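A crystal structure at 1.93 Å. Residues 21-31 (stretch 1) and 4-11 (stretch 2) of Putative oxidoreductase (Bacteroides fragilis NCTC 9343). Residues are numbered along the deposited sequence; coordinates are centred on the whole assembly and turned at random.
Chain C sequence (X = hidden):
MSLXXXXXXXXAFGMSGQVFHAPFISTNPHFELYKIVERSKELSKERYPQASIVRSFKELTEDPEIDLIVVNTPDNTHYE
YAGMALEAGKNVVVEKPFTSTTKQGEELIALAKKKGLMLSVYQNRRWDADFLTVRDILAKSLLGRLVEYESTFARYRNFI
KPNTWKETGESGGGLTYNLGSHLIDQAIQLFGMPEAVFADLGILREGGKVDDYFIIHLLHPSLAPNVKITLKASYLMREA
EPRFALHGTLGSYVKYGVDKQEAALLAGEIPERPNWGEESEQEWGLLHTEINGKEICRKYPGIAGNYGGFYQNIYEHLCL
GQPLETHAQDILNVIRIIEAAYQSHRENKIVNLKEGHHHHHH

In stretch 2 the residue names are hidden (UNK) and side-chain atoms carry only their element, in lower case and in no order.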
ATOM      1  N   HIS C  21     -23.540 -17.300  15.113  1.00 34.77           N
ATOM      2  CA  HIS C  21     -23.850 -18.725  15.158  1.00 34.78           C
ATOM      3  C   HIS C  21     -25.333 -19.052  15.272  1.00 30.87           C
ATOM      4  O   HIS C  21     -25.905 -19.613  14.345  1.00 32.03           O
ATOM      5  CB  HIS C  21     -23.046 -19.395  16.264  1.00 32.95           C
ATOM      6  CG  HIS C  21     -21.576 -19.214  16.099  1.00 33.18           C
ATOM      7  ND1 HIS C  21     -20.893 -19.678  14.994  1.00 27.99           N
ATOM      8  CD2 HIS C  21     -20.665 -18.586  16.873  1.00 30.84           C
ATOM      9  CE1 HIS C  21     -19.615 -19.362  15.109  1.00 31.39           C
ATOM     10  NE2 HIS C  21     -19.452 -18.697  16.238  1.00 34.78           N
ATOM     11  N   ALA C  22     -25.944 -18.697  16.398  1.00 31.15           N
ATOM     12  CA  ALA C  22     -27.392 -18.921  16.595  1.00 30.39           C
ATOM     13  C   ALA C  22     -28.330 -18.455  15.465  1.00 35.44           C
ATOM     14  O   ALA C  22     -29.230 -19.208  15.100  1.00 35.56           O
ATOM     15  CB  ALA C  22     -27.852 -18.401  17.956  1.00 28.55           C
ATOM     16  N   PRO C  23     -28.130 -17.237  14.891  1.00 36.86           N
ATOM     17  CA  PRO C  23     -29.004 -16.862  13.775  1.00 34.41           C
ATOM     18  C   PRO C  23     -28.961 -17.792  12.555  1.00 33.31           C
ATOM     19  O   PRO C  23     -29.968 -17.913  11.863  1.00 33.85           O
ATOM     20  CB  PRO C  23     -28.485 -15.465  13.390  1.00 33.77           C
ATOM     21  CG  PRO C  23     -27.933 -14.949  14.627  1.00 34.58           C
ATOM     22  CD  PRO C  23     -27.221 -16.119  15.216  1.00 38.67           C
ATOM     23  N   PHE C  24     -27.818 -18.440  12.316  1.00 30.46           N
ATOM     24  CA  PHE C  24     -27.635 -19.330  11.162  1.00 30.57           C
ATOM     25  C   PHE C  24     -27.924 -20.812  11.437  1.00 31.46           C
ATOM     26  O   PHE C  24     -28.543 -21.482  10.611  1.00 29.20           O
ATOM     27  CB  PHE C  24     -26.243 -19.138  10.554  1.00 29.68           C
ATOM     28  CG  PHE C  24     -26.036 -17.759  10.008  1.00 31.42           C
ATOM     29  CD1 PHE C  24     -26.631 -17.385   8.803  1.00 33.91           C
ATOM     30  CD2 PHE C  24     -25.330 -16.806  10.737  1.00 34.49           C
ATOM     31  CE1 PHE C  24     -26.468 -16.096   8.294  1.00 35.99           C
ATOM     32  CE2 PHE C  24     -25.168 -15.509  10.242  1.00 33.11           C
ATOM     33  CZ  PHE C  24     -25.749 -15.152   9.021  1.00 28.14           C
ATOM     34  N   ILE C  25     -27.487 -21.313  12.586  1.00 33.18           N
ATOM     35  CA  ILE C  25     -27.858 -22.665  13.020  1.00 33.13           C
ATOM     36  C   ILE C  25     -29.394 -22.779  13.057  1.00 34.79           C
ATOM     37  O   ILE C  25     -29.950 -23.777  12.605  1.00 34.23           O
ATOM     38  CB  ILE C  25     -27.225 -23.044  14.393  1.00 35.23           C
ATOM     39  CG1 ILE C  25     -25.695 -22.968  14.331  1.00 25.60           C
ATOM     40  CG2 ILE C  25     -27.662 -24.465  14.822  1.00 30.75           C
ATOM     41  CD1 ILE C  25     -25.042 -22.757  15.658  1.00 32.06           C
ATOM     42  N   SER C  26     -30.053 -21.726  13.547  1.00 35.57           N
ATOM     43  CA  SER C  26     -31.512 -21.636  13.619  1.00 36.73           C
ATOM     44  C   SER C  26     -32.207 -21.613  12.253  1.00 39.39           C
ATOM     45  O   SER C  26     -33.122 -22.407  12.015  1.00 40.18           O
ATOM     46  CB  SER C  26     -31.923 -20.403  14.419  1.00 40.89           C
ATOM     47  OG  SER C  26     -33.302 -20.423  14.726  1.00 53.35           O
ATOM     48  N   THR C  27     -31.775 -20.733  11.351  1.00 35.54           N
ATOM     49  CA  THR C  27     -32.478 -20.572  10.071  1.00 32.60           C
ATOM     50  C   THR C  27     -32.152 -21.658   9.050  1.00 38.55           C
ATOM     51  O   THR C  27     -32.954 -21.926   8.154  1.00 41.67           O
ATOM     52  CB  THR C  27     -32.263 -19.175   9.439  1.00 34.87           C
ATOM     53  OG1 THR C  27     -30.863 -18.892   9.331  1.00 39.00           O
ATOM     54  CG2 THR C  27     -32.944 -18.097  10.278  1.00 38.37           C
ATOM     55  N   ASN C  28     -30.981 -22.275   9.175  1.00 32.89           N
ATOM     56  CA  ASN C  28     -30.627 -23.372   8.278  1.00 32.38           C
ATOM     57  C   ASN C  28     -31.492 -24.579   8.647  1.00 36.33           C
ATOM     58  O   ASN C  28     -31.485 -25.016   9.805  1.00 34.85           O
ATOM     59  CB  ASN C  28     -29.137 -23.702   8.363  1.00 26.39           C
ATOM     60  CG  ASN C  28     -28.669 -24.625   7.243  1.00 34.11           C
ATOM     61  OD1 ASN C  28     -29.214 -25.696   7.047  1.00 32.91           O
ATOM     62  ND2 ASN C  28     -27.638 -24.211   6.519  1.00 32.95           N
ATOM     63  N   PRO C  29     -32.258 -25.099   7.669  1.00 39.09           N
ATOM     64  CA  PRO C  29     -33.169 -26.231   7.897  1.00 43.63           C
ATOM     65  C   PRO C  29     -32.459 -27.563   8.151  1.00 40.54           C
ATOM     66  O   PRO C  29     -33.091 -28.517   8.604  1.00 43.07           O
ATOM     67  CB  PRO C  29     -33.967 -26.303   6.592  1.00 45.07           C
ATOM     68  CG  PRO C  29     -33.060 -25.731   5.568  1.00 44.47           C
ATOM     69  CD  PRO C  29     -32.323 -24.624   6.273  1.00 41.66           C
ATOM     70  N   HIS C  30     -31.159 -27.624   7.881  1.00 36.31           N
ATOM     71  CA  HIS C  30     -30.408 -28.866   8.068  1.00 30.65           C
ATOM     72  C   HIS C  30     -29.788 -28.968   9.454  1.00 30.78           C
ATOM     73  O   HIS C  30     -29.100 -29.945   9.764  1.00 28.50           O
ATOM     74  CB  HIS C  30     -29.324 -29.012   7.006  1.00 36.36           C
ATOM     75  CG  HIS C  30     -29.832 -28.923   5.601  1.00 40.33           C
ATOM     76  ND1 HIS C  30     -30.553 -29.934   5.002  1.00 45.79           N
ATOM     77  CD2 HIS C  30     -29.704 -27.948   4.668  1.00 47.22           C
ATOM     78  CE1 HIS C  30     -30.862 -29.579   3.766  1.00 44.90           C
ATOM     79  NE2 HIS C  30     -30.356 -28.380   3.537  1.00 46.32           N
ATOM     80  N   PHE C  31     -30.021 -27.954  10.284  1.00 29.74           N
ATOM     81  CA  PHE C  31     -29.509 -27.946  11.648  1.00 28.96           C
ATOM     82  C   PHE C  31     -30.662 -27.740  12.598  1.00 34.12           C
ATOM     83  O   PHE C  31     -31.627 -27.058  12.265  1.00 35.32           O
ATOM     84  CB  PHE C  31     -28.498 -26.789  11.864  1.00 28.77           C
ATOM     85  CG  PHE C  31     -27.197 -26.962  11.112  1.00 28.25           C
ATOM     86  CD1 PHE C  31     -26.078 -27.473  11.749  1.00 30.11           C
ATOM     87  CD2 PHE C  31     -27.107 -26.619   9.766  1.00 29.61           C
ATOM     88  CE1 PHE C  31     -24.879 -27.657  11.050  1.00 29.54           C
ATOM     89  CE2 PHE C  31     -25.924 -26.812   9.057  1.00 28.29           C
ATOM     90  CZ  PHE C  31     -24.810 -27.313   9.704  1.00 25.67           C
ATOM     91  N   UNK C   4     -29.875 -36.649   8.530  1.00 76.25           N
ATOM     92  CA  UNK C   4     -30.744 -35.613   7.892  1.00 75.50           C
ATOM     93  C   UNK C   4     -30.632 -34.244   8.590  1.00 69.69           C
ATOM     94  O   UNK C   4     -30.344 -33.234   7.936  1.00 69.54           O
ATOM     95  c   UNK C   4     -32.203 -36.089   7.848  1.00 78.42           C
ATOM     96  c   UNK C   4     -34.593 -35.370   7.345  1.00 91.02           C
ATOM     97  o   UNK C   4     -35.456 -35.076   6.489  1.00 91.44           O
ATOM     98  c   UNK C   4     -33.124 -35.245   6.962  1.00 84.60           C
ATOM     99  o   UNK C   4     -34.888 -35.759   8.499  1.00 91.73           O
ATOM    100  N   UNK C   5     -30.867 -34.213   9.905  1.00 60.35           N
ATOM    101  CA  UNK C   5     -30.747 -32.972  10.683  1.00 53.13           C
ATOM    102  C   UNK C   5     -29.633 -33.053  11.738  1.00 48.59           C
ATOM    103  O   UNK C   5     -29.596 -33.970  12.562  1.00 42.13           O
ATOM    104  c   UNK C   5     -32.987 -31.926  10.156  1.00 54.99           C
ATOM    105  c   UNK C   5     -32.117 -32.509  11.273  1.00 53.11           C
ATOM    106  c   UNK C   5     -31.941 -31.464  12.386  1.00 46.27           C
ATOM    107  c   UNK C   5     -34.469 -31.829  10.495  1.00 63.99           C
ATOM    108  N   UNK C   6     -28.714 -32.091  11.673  1.00 40.81           N
ATOM    109  CA  UNK C   6     -27.574 -32.015  12.588  1.00 35.66           C
ATOM    110  C   UNK C   6     -27.997 -31.344  13.898  1.00 37.33           C
ATOM    111  O   UNK C   6     -28.318 -30.152  13.920  1.00 33.01           O
ATOM    112  c   UNK C   6     -25.975 -32.019  10.639  1.00 37.50           C
ATOM    113  c   UNK C   6     -26.380 -31.278  11.915  1.00 34.06           C
ATOM    114  c   UNK C   6     -25.183 -31.198  12.863  1.00 35.31           C
ATOM    115  c   UNK C   6     -25.272 -31.159   9.586  1.00 37.01           C
ATOM    116  N   UNK C   7     -28.022 -32.123  14.982  1.00 30.85           N
ATOM    117  CA  UNK C   7     -28.398 -31.593  16.291  1.00 38.39           C
ATOM    118  C   UNK C   7     -27.205 -30.869  16.897  1.00 35.47           C
ATOM    119  O   UNK C   7     -26.168 -31.476  17.147  1.00 32.07           O
ATOM    120  c   UNK C   7     -30.773 -33.832  18.450  1.00 46.72           C
ATOM    121  c   UNK C   7     -28.872 -32.704  17.237  1.00 35.08           C
ATOM    122  c   UNK C   7     -32.245 -34.192  18.400  1.00 50.81           C
ATOM    123  n   UNK C   7     -33.117 -33.194  19.079  1.00 49.22           N
ATOM    124  c   UNK C   7     -30.379 -32.836  17.342  1.00 46.00           C
ATOM    125  N   UNK C   8     -27.370 -29.572  17.143  1.00 34.11           N
ATOM    126  CA  UNK C   8     -26.236 -28.722  17.487  1.00 34.35           C
ATOM    127  C   UNK C   8     -26.322 -28.132  18.884  1.00 32.17           C
ATOM    128  O   UNK C   8     -27.380 -27.627  19.299  1.00 34.30           O
ATOM    129  c   UNK C   8     -26.058 -27.590  16.450  1.00 28.84           C
ATOM    130  o   UNK C   8     -26.099 -28.149  15.134  1.00 31.75           O
ATOM    131  c   UNK C   8     -24.724 -26.853  16.646  1.00 28.33           C
ATOM    132  N   UNK C   9     -25.194 -28.216  19.592  1.00 32.31           N
ATOM    133  CA  UNK C   9     -25.003 -27.550  20.875  1.00 34.97           C
ATOM    134  C   UNK C   9     -24.110 -26.318  20.736  1.00 37.33           C
ATOM    135  O   UNK C   9     -23.019 -26.389  20.168  1.00 35.27           O
ATOM    136  N   UNK C  10     -24.581 -25.192  21.256  1.00 33.83           N
ATOM    137  CA  UNK C  10     -23.837 -23.929  21.208  1.00 32.70           C
ATOM    138  C   UNK C  10     -23.240 -23.657  22.586  1.00 34.69           C
ATOM    139  O   UNK C  10     -23.968 -23.585  23.577  1.00 33.16           O
ATOM    140  c   UNK C  10     -24.180 -21.381  20.511  1.00 35.10           C
ATOM    141  c   UNK C  10     -23.018 -21.400  19.516  1.00 29.14           C
ATOM    142  c   UNK C  10     -25.269 -20.398  20.072  1.00 33.64           C
ATOM    143  c   UNK C  10     -24.762 -22.789  20.754  1.00 36.64           C
ATOM    144  N   UNK C  11     -21.914 -23.511  22.642  1.00 30.87           N
ATOM    145  CA  UNK C  11     -21.186 -23.442  23.920  1.00 34.98           C
ATOM    146  C   UNK C  11     -21.346 -22.131  24.695  1.00 36.40           C
ATOM    147  O   UNK C  11     -21.081 -22.097  25.892  1.00 41.03           O
ATOM    148  c   UNK C  11     -19.709 -23.762  23.713  1.00 30.84           C
TER

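Position 4 carries three side-chain carbons in an unbranched run, the third bearing two oxygens, and none of these atoms touches stretch 1. A carboxylate on a two-carbon arm makes it glutamate. The side chain of Glu4 is poorly ordered; its backbone O lies near the plane of the His30 ring, at the edge.

Position 5 has four carbons, forked at the first, with one arm two carbons long; they lie against the backbone of Pro29 and Phe31. That beta-branched pattern is isoleucine. Ile5 CG1 lies 3.7 Å from Pro29 O and Ile5 CG2 3.9 Å from Phe31 C.

Position 6 repeats the four-carbon fork, the end of its longer arm over one face of the Phe31 ring, and is also isoleucine. Ile6 CD1 sits 4.2 Å from the centroid of the Phe31 ring and 27° off the normal, a CH-pi contact.

At position 7 four carbons in a row end in nitrogen and make no contact with stretch 1, which identifies lysine by its atoms alone. The CA-to-CB bond of Lys7 points away.

Position 8 shows one carbon carrying one oxygen and one carbon; the oxygen lies at the edge of the Phe31 ring and the first carbon near Ile25. This is the signature of threonine. Thr8 OG1 donates a hydrogen bond to Ile6 O (3.2 Å) and lies 3.5 Å from Phe31 CD1; Thr8 CB is 3.9 Å from Ile25 CG2.

Position 9 has no side-chain atoms and is glycine. An ideal CB here would point away and find nothing of stretch 1 nearby.

Position 10 has four carbons forked at the second, the two tips against His21 and Ala22, therefore leucine. Leu10 CD1 approaches His21 CB at 3.8 Å, and Leu10 CD2 approaches Ala22 CB at 3.9 Å.

Position 11 has a single carbon that does not touch stretch 1, and is alanine.

The contact combines a backbone pairing with helix packing. Ile6 N donates to His30 O at 2.9 Å with an N-H...O angle of 174°, nearly linear, and Phe31 CA approaches Ile6 O at 3.4 Å in a CA-H...O contact. Together they accompany the parallel bridge between Phe31 and Ile6, whose side chains share a sheet face. Farther along, Thr8 and Leu10 point toward stretch 1 while Lys7 points away, the alternation expected of a strand. The helix runs nearly antiparallel to it, at 168°, the gap between their axes bridged by side chains. The contact buries 461 Å², summed over both sides.

Stretch 2 4-11: EIIKTGLA
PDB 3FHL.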